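Local coordinates for uncharacterized protein (Legionella longbeachae NSW150, PDB 4JZA) that probably removes the 3-phosphate from phosphatidylinositol 3-phosphate, as a phosphoinositide phosphatase that acts on lipids in pathogen-host interaction, at residues S510-A515 with L529-L534; L474-A479 with A525-F530; S486-A491 with E503-Y508. All coordinates share one frame; numbering follows the deposited sequence.

Contact 1: residues S510-A515 with L529-L534; sequences SVLESA and LFLSSL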
loop_
_atom_site.group_PDB
_atom_site.type_symbol
_atom_site.label_atom_id
_atom_site.label_comp_id
_atom_site.label_asym_id
_atom_site.label_seq_id
_atom_site.Cartn_x
_atom_site.Cartn_y
_atom_site.Cartn_z
ATOM N N SER A 510 17.340 -29.537 -20.919
ATOM C CA SER A 510 16.229 -30.133 -21.678
ATOM C C SER A 510 14.941 -29.298 -21.683
ATOM O O SER A 510 14.289 -29.100 -22.690
ATOM C CB SER A 510 15.925 -31.513 -21.102
ATOM O OG SER A 510 14.809 -32.087 -21.753
ATOM N N VAL A 511 14.561 -28.824 -20.520
ATOM C CA VAL A 511 13.399 -27.977 -20.391
ATOM C C VAL A 511 13.618 -26.652 -21.143
ATOM O O VAL A 511 12.776 -26.207 -21.895
ATOM C CB VAL A 511 13.081 -27.769 -18.897
ATOM C CG1 VAL A 511 11.964 -26.794 -18.745
ATOM C CG2 VAL A 511 12.693 -29.107 -18.264
ATOM N N LEU A 512 14.762 -26.033 -20.964
ATOM C CA LEU A 512 15.111 -24.841 -21.727
ATOM C C LEU A 512 14.926 -25.047 -23.229
ATOM O O LEU A 512 14.346 -24.200 -23.896
ATOM C CB LEU A 512 16.566 -24.493 -21.484
ATOM C CG LEU A 512 16.901 -23.033 -21.314
ATOM C CD1 LEU A 512 17.302 -22.839 -19.870
ATOM C CD2 LEU A 512 18.069 -22.662 -22.206
ATOM N N GLU A 513 15.416 -26.182 -23.757
ATOM C CA GLU A 513 15.373 -26.466 -25.211
ATOM C C GLU A 513 13.988 -26.870 -25.738
ATOM O O GLU A 513 13.684 -26.677 -26.923
ATOM C CB GLU A 513 16.417 -27.523 -25.607
ATOM C CG GLU A 513 17.839 -26.978 -25.734
ATOM C CD GLU A 513 18.853 -28.059 -26.118
ATOM O OE1 GLU A 513 18.448 -29.072 -26.736
ATOM O OE2 GLU A 513 20.053 -27.909 -25.781
ATOM N N SER A 514 13.149 -27.385 -24.838
ATOM C CA SER A 514 11.823 -27.890 -25.168
ATOM C C SER A 514 10.947 -26.893 -25.900
ATOM O O SER A 514 9.979 -27.294 -26.538
ATOM C CB SER A 514 11.099 -28.315 -23.910
ATOM O OG SER A 514 10.671 -27.158 -23.232
ATOM N N ALA A 515 11.268 -25.607 -25.799
ATOM C CA ALA A 515 10.547 -24.554 -26.527
ATOM C C ALA A 515 10.773 -24.548 -28.058
ATOM O O ALA A 515 9.915 -24.086 -28.798
ATOM C CB ALA A 515 10.902 -23.181 -25.955
ATOM N N LEU A 529 7.802 -22.922 -14.477
ATOM C CA LEU A 529 7.891 -23.287 -13.110
ATOM C C LEU A 529 9.021 -24.247 -12.972
ATOM O O LEU A 529 9.742 -24.211 -11.959
ATOM C CB LEU A 529 6.594 -23.927 -12.645
ATOM C CG LEU A 529 5.382 -22.994 -12.614
ATOM C CD1 LEU A 529 4.178 -23.812 -12.212
ATOM C CD2 LEU A 529 5.556 -21.860 -11.635
ATOM N N PHE A 530 9.181 -25.105 -13.989
ATOM C CA PHE A 530 10.308 -26.033 -14.013
ATOM C C PHE A 530 11.643 -25.332 -14.206
ATOM O O PHE A 530 12.607 -25.637 -13.509
ATOM C CB PHE A 530 10.140 -27.114 -15.071
ATOM C CG PHE A 530 9.443 -28.323 -14.566
ATOM C CD1 PHE A 530 10.120 -29.240 -13.832
ATOM C CD2 PHE A 530 8.101 -28.529 -14.817
ATOM C CE1 PHE A 530 9.480 -30.348 -13.346
ATOM C CE2 PHE A 530 7.443 -29.642 -14.345
ATOM C CZ PHE A 530 8.142 -30.563 -13.612
ATOM N N LEU A 531 11.716 -24.376 -15.122
ATOM C CA LEU A 531 12.922 -23.598 -15.225
ATOM C C LEU A 531 13.227 -22.931 -13.928
ATOM O O LEU A 531 14.352 -23.008 -13.507
ATOM C CB LEU A 531 12.803 -22.543 -16.287
ATOM C CG LEU A 531 12.724 -23.124 -17.693
ATOM C CD1 LEU A 531 12.500 -21.949 -18.601
ATOM C CD2 LEU A 531 13.985 -23.885 -18.093
ATOM N N SER A 532 12.249 -22.295 -13.263
ATOM C CA SER A 532 12.559 -21.529 -12.050
ATOM C C SER A 532 12.925 -22.495 -10.899
ATOM O O SER A 532 13.877 -22.257 -10.155
ATOM C CB SER A 532 11.457 -20.477 -11.712
ATOM O OG SER A 532 10.278 -21.045 -11.179
ATOM N N SER A 533 12.247 -23.637 -10.813
ATOM C CA SER A 533 12.509 -24.594 -9.734
ATOM C C SER A 533 13.874 -25.216 -9.904
ATOM O O SER A 533 14.578 -25.412 -8.916
ATOM C CB SER A 533 11.438 -25.691 -9.647
ATOM O OG SER A 533 10.249 -25.249 -9.012
ATOM N N LEU A 534 14.262 -25.524 -11.141
ATOM C CA LEU A 534 15.560 -26.216 -11.381
ATOM C C LEU A 534 16.734 -25.289 -11.031
ATOM O O LEU A 534 17.608 -25.691 -10.305
ATOM C CB LEU A 534 15.665 -26.775 -12.815
ATOM C CG LEU A 534 14.745 -27.979 -13.059
ATOM C CD1 LEU A 534 14.652 -28.264 -14.537
ATOM C CD2 LEU A 534 15.166 -29.236 -12.318
#

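Contact 2: residues L474-A479 with A525-F530; sequences LYYTQA and AGRELF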
loop_
_atom_site.group_PDB
_atom_site.type_symbol
_atom_site.label_atom_id
_atom_site.label_comp_id
_atom_site.label_asym_id
_atom_site.label_seq_id
_atom_site.Cartn_x
_atom_site.Cartn_y
_atom_site.Cartn_z
ATOM N N LEU A 474 2.782 -14.165 -26.802
ATOM C CA LEU A 474 3.210 -14.668 -25.520
ATOM C C LEU A 474 4.623 -14.186 -25.258
ATOM O O LEU A 474 5.408 -14.080 -26.192
ATOM C CB LEU A 474 3.205 -16.195 -25.518
ATOM C CG LEU A 474 3.475 -16.874 -24.166
ATOM C CD1 LEU A 474 2.463 -16.505 -23.088
ATOM C CD2 LEU A 474 3.504 -18.380 -24.340
ATOM N N TYR A 475 4.943 -13.894 -23.995
ATOM C CA TYR A 475 6.332 -13.583 -23.572
ATOM C C TYR A 475 6.756 -14.619 -22.547
ATOM O O TYR A 475 6.005 -14.881 -21.595
ATOM C CB TYR A 475 6.421 -12.214 -22.916
ATOM C CG TYR A 475 6.233 -11.051 -23.846
ATOM C CD1 TYR A 475 4.953 -10.604 -24.187
ATOM C CD2 TYR A 475 7.339 -10.366 -24.366
ATOM C CE1 TYR A 475 4.776 -9.534 -25.040
ATOM C CE2 TYR A 475 7.170 -9.290 -25.217
ATOM C CZ TYR A 475 5.887 -8.878 -25.557
ATOM O OH TYR A 475 5.718 -7.806 -26.412
ATOM N N TYR A 476 7.922 -15.222 -22.743
ATOM C CA TYR A 476 8.394 -16.321 -21.909
ATOM C C TYR A 476 9.905 -16.417 -21.978
ATOM O O TYR A 476 10.529 -15.706 -22.747
ATOM C CB TYR A 476 7.774 -17.638 -22.347
ATOM C CG TYR A 476 8.027 -17.972 -23.789
ATOM C CD1 TYR A 476 7.286 -17.383 -24.792
ATOM C CD2 TYR A 476 9.009 -18.875 -24.147
ATOM C CE1 TYR A 476 7.516 -17.687 -26.114
ATOM C CE2 TYR A 476 9.244 -19.183 -25.466
ATOM C CZ TYR A 476 8.495 -18.585 -26.444
ATOM O OH TYR A 476 8.727 -18.893 -27.757
ATOM N N THR A 477 10.506 -17.266 -21.155
ATOM C CA THR A 477 11.946 -17.445 -21.235
ATOM C C THR A 477 12.312 -18.157 -22.528
ATOM O O THR A 477 11.809 -19.228 -22.826
ATOM C CB THR A 477 12.473 -18.284 -20.065
ATOM O OG1 THR A 477 11.789 -17.921 -18.866
ATOM C CG2 THR A 477 13.943 -18.050 -19.875
ATOM N N GLN A 478 13.217 -17.557 -23.283
ATOM C CA GLN A 478 13.661 -18.120 -24.543
ATOM C C GLN A 478 14.593 -19.295 -24.309
ATOM O O GLN A 478 15.236 -19.383 -23.273
ATOM C CB GLN A 478 14.343 -17.052 -25.395
ATOM C CG GLN A 478 13.453 -15.875 -25.746
ATOM C CD GLN A 478 12.257 -16.271 -26.590
ATOM O OE1 GLN A 478 12.382 -16.523 -27.782
ATOM N NE2 GLN A 478 11.087 -16.315 -25.975
ATOM N N ALA A 479 14.671 -20.190 -25.282
ATOM C CA ALA A 479 15.563 -21.332 -25.203
ATOM C C ALA A 479 17.001 -20.849 -25.135
ATOM O O ALA A 479 17.835 -21.430 -24.453
ATOM C CB ALA A 479 15.361 -22.238 -26.398
ATOM N N ALA A 525 3.422 -22.457 -19.140
ATOM C CA ALA A 525 3.370 -22.119 -17.734
ATOM C C ALA A 525 4.207 -23.127 -16.961
ATOM O O ALA A 525 5.035 -22.765 -16.132
ATOM C CB ALA A 525 1.926 -22.099 -17.221
ATOM N N GLY A 526 4.003 -24.391 -17.237
ATOM C CA GLY A 526 4.760 -25.413 -16.548
ATOM C C GLY A 526 6.233 -25.355 -16.842
ATOM O O GLY A 526 7.081 -25.630 -15.958
ATOM N N ARG A 527 6.553 -24.996 -18.072
ATOM C CA ARG A 527 7.940 -24.926 -18.442
ATOM C C ARG A 527 8.602 -23.902 -17.538
ATOM O O ARG A 527 9.685 -24.179 -16.974
ATOM C CB ARG A 527 8.119 -24.561 -19.899
ATOM C CG ARG A 527 9.564 -24.258 -20.286
ATOM C CD ARG A 527 9.737 -24.274 -21.803
ATOM N NE ARG A 527 11.035 -23.758 -22.203
ATOM C CZ ARG A 527 11.357 -22.473 -22.292
ATOM N NH1 ARG A 527 10.469 -21.521 -22.019
ATOM N NH2 ARG A 527 12.593 -22.134 -22.657
ATOM N N GLU A 528 7.944 -22.744 -17.365
ATOM C CA GLU A 528 8.461 -21.701 -16.483
ATOM C C GLU A 528 8.698 -22.129 -15.027
ATOM O O GLU A 528 9.655 -21.694 -14.408
ATOM C CB GLU A 528 7.538 -20.486 -16.488
ATOM C CG GLU A 528 7.484 -19.789 -17.824
ATOM C CD GLU A 528 8.815 -19.266 -18.329
ATOM O OE1 GLU A 528 9.637 -18.810 -17.565
ATOM O OE2 GLU A 528 9.053 -19.253 -19.521
ATOM N N LEU A 529 7.802 -22.922 -14.477
ATOM C CA LEU A 529 7.891 -23.287 -13.110
ATOM C C LEU A 529 9.021 -24.247 -12.972
ATOM O O LEU A 529 9.742 -24.211 -11.959
ATOM C CB LEU A 529 6.594 -23.927 -12.645
ATOM C CG LEU A 529 5.382 -22.994 -12.614
ATOM C CD1 LEU A 529 4.178 -23.812 -12.212
ATOM C CD2 LEU A 529 5.556 -21.860 -11.635
ATOM N N PHE A 530 9.181 -25.105 -13.989
ATOM C CA PHE A 530 10.308 -26.033 -14.013
ATOM C C PHE A 530 11.643 -25.332 -14.206
ATOM O O PHE A 530 12.607 -25.637 -13.509
ATOM C CB PHE A 530 10.140 -27.114 -15.071
ATOM C CG PHE A 530 9.443 -28.323 -14.566
ATOM C CD1 PHE A 530 10.120 -29.240 -13.832
ATOM C CD2 PHE A 530 8.101 -28.529 -14.817
ATOM C CE1 PHE A 530 9.480 -30.348 -13.346
ATOM C CE2 PHE A 530 7.443 -29.642 -14.345
ATOM C CZ PHE A 530 8.142 -30.563 -13.612
#

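Contact 3: residues S486-A491 with E503-Y508; sequences SLLVTA and ELLDQY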
loop_
_atom_site.group_PDB
_atom_site.type_symbol
_atom_site.label_atom_id
_atom_site.label_comp_id
_atom_site.label_asym_id
_atom_site.label_seq_id
_atom_site.Cartn_x
_atom_site.Cartn_y
_atom_site.Cartn_z
ATOM N N SER A 486 24.786 -18.550 -18.755
ATOM C CA SER A 486 25.804 -18.299 -17.731
ATOM C C SER A 486 25.542 -19.229 -16.587
ATOM O O SER A 486 26.506 -19.699 -15.966
ATOM C CB SER A 486 25.836 -16.889 -17.132
ATOM O OG SER A 486 25.205 -15.937 -17.932
ATOM N N LEU A 487 24.261 -19.491 -16.289
ATOM C CA LEU A 487 23.978 -20.383 -15.184
ATOM C C LEU A 487 24.479 -21.809 -15.499
ATOM O O LEU A 487 25.183 -22.396 -14.669
ATOM C CB LEU A 487 22.517 -20.371 -14.781
ATOM C CG LEU A 487 22.235 -20.801 -13.328
ATOM C CD1 LEU A 487 20.763 -20.870 -13.034
ATOM C CD2 LEU A 487 22.776 -22.164 -12.997
ATOM N N LEU A 488 24.152 -22.360 -16.673
ATOM C CA LEU A 488 24.721 -23.668 -17.082
ATOM C C LEU A 488 26.260 -23.705 -17.081
ATOM O O LEU A 488 26.884 -24.629 -16.565
ATOM C CB LEU A 488 24.239 -24.066 -18.477
ATOM C CG LEU A 488 22.946 -24.847 -18.441
ATOM C CD1 LEU A 488 22.325 -24.901 -19.822
ATOM C CD2 LEU A 488 23.177 -26.240 -17.889
ATOM N N VAL A 489 26.868 -22.693 -17.669
ATOM C CA VAL A 489 28.295 -22.643 -17.697
ATOM C C VAL A 489 28.850 -22.626 -16.272
ATOM O O VAL A 489 29.685 -23.457 -15.939
ATOM C CB VAL A 489 28.774 -21.464 -18.555
ATOM C CG1 VAL A 489 30.261 -21.184 -18.298
ATOM C CG2 VAL A 489 28.481 -21.776 -20.018
ATOM N N THR A 490 28.364 -21.719 -15.435
ATOM C CA THR A 490 28.839 -21.613 -14.043
ATOM C C THR A 490 28.597 -22.895 -13.248
ATOM O O THR A 490 29.440 -23.324 -12.427
ATOM C CB THR A 490 28.165 -20.463 -13.285
ATOM O OG1 THR A 490 28.213 -19.261 -14.061
ATOM C CG2 THR A 490 28.854 -20.198 -11.981
ATOM N N ALA A 491 27.466 -23.527 -13.490
ATOM C CA ALA A 491 27.107 -24.672 -12.682
ATOM C C ALA A 491 27.787 -25.948 -13.134
ATOM O O ALA A 491 28.015 -26.827 -12.321
ATOM C CB ALA A 491 25.604 -24.852 -12.629
ATOM N N GLU A 503 22.253 -34.596 -13.039
ATOM C CA GLU A 503 20.889 -34.875 -13.489
ATOM C C GLU A 503 20.009 -33.611 -13.476
ATOM O O GLU A 503 19.085 -33.516 -14.281
ATOM C CB GLU A 503 20.225 -36.020 -12.694
ATOM C CG GLU A 503 20.033 -35.832 -11.183
ATOM C CD GLU A 503 19.156 -36.930 -10.564
ATOM O OE1 GLU A 503 18.183 -37.372 -11.219
ATOM O OE2 GLU A 503 19.414 -37.340 -9.404
ATOM N N LEU A 504 20.288 -32.653 -12.581
ATOM C CA LEU A 504 19.578 -31.399 -12.606
ATOM C C LEU A 504 20.043 -30.565 -13.781
ATOM O O LEU A 504 19.237 -29.948 -14.446
ATOM C CB LEU A 504 19.737 -30.615 -11.306
ATOM C CG LEU A 504 19.129 -31.192 -10.024
ATOM C CD1 LEU A 504 19.692 -30.457 -8.831
ATOM C CD2 LEU A 504 17.648 -31.070 -10.008
ATOM N N LEU A 505 21.332 -30.526 -14.059
ATOM C CA LEU A 505 21.791 -29.765 -15.254
ATOM C C LEU A 505 21.248 -30.362 -16.565
ATOM O O LEU A 505 20.862 -29.627 -17.451
ATOM C CB LEU A 505 23.322 -29.612 -15.313
ATOM C CG LEU A 505 23.990 -29.044 -14.061
ATOM C CD1 LEU A 505 25.504 -29.096 -14.140
ATOM C CD2 LEU A 505 23.542 -27.616 -13.862
ATOM N N ASP A 506 21.162 -31.673 -16.659
ATOM C CA ASP A 506 20.633 -32.293 -17.871
ATOM C C ASP A 506 19.182 -31.861 -18.064
ATOM O O ASP A 506 18.781 -31.396 -19.135
ATOM C CB ASP A 506 20.712 -33.836 -17.810
ATOM C CG ASP A 506 22.157 -34.364 -17.808
ATOM O OD1 ASP A 506 23.027 -33.705 -18.415
ATOM O OD2 ASP A 506 22.422 -35.418 -17.172
ATOM N N GLN A 507 18.399 -32.024 -17.004
ATOM C CA GLN A 507 17.004 -31.618 -16.994
ATOM C C GLN A 507 16.802 -30.146 -17.355
ATOM O O GLN A 507 15.967 -29.827 -18.179
ATOM C CB GLN A 507 16.386 -31.921 -15.625
ATOM C CG GLN A 507 15.801 -33.295 -15.554
ATOM C CD GLN A 507 14.886 -33.555 -16.763
ATOM O OE1 GLN A 507 14.967 -34.603 -17.385
ATOM N NE2 GLN A 507 14.027 -32.591 -17.110
ATOM N N TYR A 508 17.571 -29.256 -16.750
ATOM C CA TYR A 508 17.451 -27.823 -17.017
ATOM C C TYR A 508 17.751 -27.504 -18.475
ATOM O O TYR A 508 17.074 -26.681 -19.072
ATOM C CB TYR A 508 18.401 -27.047 -16.113
ATOM C CG TYR A 508 18.336 -25.518 -16.229
ATOM C CD1 TYR A 508 17.246 -24.818 -15.768
ATOM C CD2 TYR A 508 19.386 -24.794 -16.766
ATOM C CE1 TYR A 508 17.181 -23.445 -15.862
ATOM C CE2 TYR A 508 19.338 -23.423 -16.850
ATOM C CZ TYR A 508 18.232 -22.742 -16.387
ATOM O OH TYR A 508 18.173 -21.365 -16.456
#

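Contact 1: residues S510-A515 with L529-L534
Val511 projects from the last turns of helix 501-513 toward helix 524-542. Val511 CB already has Leu531 CD2 at 4.1 Å. From there the side chain forks. CG1 stands anti to the backbone N (chi1 175°) and runs alongside the isobutyl group of Leu531. Val511 CG1 meets Leu531 CD2 at 3.6 Å. On its other flank, Val511 CG1 touches Phe530 CB at 4.1 Å. The Phe530 ring itself turns off to the far side. CG2 lies beside the backbone N, and Val511 CG2 reaches Leu534 CD1 at 4.3 Å, one helical turn along from Phe530. The branched tip is thus spread over the side of helix 524-542 that carries Phe530, Leu531 and Leu534.

Leu531 answers with an extended side chain (chi1 -68°, chi2 176°). It and Val511 pass alongside one another, pointing opposite ways. CD2 of Leu531 does most of the touching. Leu531 CD2 lies 3.7 Å from Leu512 N and 3.9 Å from Leu512 CD1. The two leucines cross at about a right angle and meet methyl to methyl.

No hydrogen bond crosses between the segments. Ser514 OG gives its proton to an in-plane lone pair of Val511 O, at 2.7 Å. Arg527 also takes up the Val511 and Leu512 carbonyls.

All five touching residues are buried. Phe580 covers Val511 from a loop. Behind helix 524-542 lies helix 556-574, where His563 meets the Phe530 ring edge-to-face. Helix 524-542 is therefore packed between helices 501-513 and 556-574.

Contact 2: residues L474-A479 with A525-F530
Thr477 is gripped at three points by two neighbouring side chains of helix 524-542. This fastens the loop after short strand 474-475, which pairs with strand 469-470, to that helix. Glu528 bends at chi2 (-60°). Glu528 OE1 takes the hydroxyl proton of Thr477 OG1 on its syn lone pair, at 2.7 Å. Glu528 OE2 accepts from Thr477 N at 3.0 Å in a nearly straight bond (162°), met from above the carboxylate plane. Arg527 stretches out from CG to NE and comes end-on. Arg527 NH1 lies 2.8 Å and NH2 3.0 Å from Thr477 O, which is near the guanidinium plane. Only the NH1 bond lies in the carbonyl plane.

The looser side is formed by partly exposed Tyr476 and Gln478. Tyr476 turns its CD2 edge to Arg527 NH1 at 3.7 Å, with ring and guanidinium planes 82° apart. Gln478 NE2 lies over one ring face and bonds weakly to Tyr476 O.

Arg527 bridges the Thr477 carbonyl and those of Val511 and Leu512. His466 ND1 also bonds Thr477 OG1. A long salt bridge between Arg527 NH1 and Glu528 OE2, and the polar partners round both groups, would probably help keep them ionised.

Contact 3: residues S486-A491 with E503-Y508
Tyr508 lays the edge of its ring against Leu488. Tyr508 CD2 is 3.9 Å from Leu488 CG, which lies in the ring plane, so the leucine packs at the rim and not over a face. The two side chains cross obliquely. Tyr508 CG is anti to the backbone N (chi1 -177°), which sends the ring across the gap between helix 501-513 and helix 482-492. At the far end of the ring, Tyr508 OH passes Leu487 CD1 at 4.3 Å. That hydroxyl is satisfied beyond this pair of segments, by hydrogen bonds to Glu535 OE2 and Ser484 OG.

One turn earlier on the same helix, Leu505 fills the other half of the interface. Leu505 CD2 touches Ala491 CB at 3.7 Å. Leu505 CD1 comes over the backbone instead, 3.8 Å from Ala491 O. The small alanine probably leaves room for this approach to the main chain. Leu488 reaches back past Leu505, with Leu488 CD2 4.2 Å from Leu505 CB. No hydrogen bond crosses between the segments, and the side-chain packing is mainly apolar. The five touching residues are buried.

The axes of segments 486-491 and 503-508 come to 11.1 Å and cross at -160°, so the two run antiparallel. Only a short connection separates their helices, which form an alpha-alpha hairpin.

Helix 524-542 packs against both helices of the hairpin: Ala491 touches Ile538, and Leu504 touches Leu534 and Thr541. Strand 462-465, the outermost strand at one end of the large mixed sheet, lies close by. Leu487 and Tyr508 both rest on Asn464, and Thr490 meets Leu462. The hairpin thus sits beside that edge strand, joined to it and to helix 524-542.

Helix 524-542 carries one side of contacts 1 and 2, whose centres are 7 Å apart. Arg527 ties them together: Arg527 NE lies 3.0 Å from Val511 O, and Arg527 NH2 3.0 Å from Leu512 O. Contacts 1 and 3 share helix 501-513, with centres 10 Å apart. There Leu534 CD1 packs 3.8 Å from Tyr508 CA. Contacts 2 and 3 do not touch; their nearest atoms are about 5 Å apart. Helix 524-542 leads into strand 545-549. The CX5R signature runs from the end of that strand into the start of helix 556-574 and probably forms the phosphate-binding loop. The three contacts thus pack a loop and helices that come before this probable active-site element in the chain.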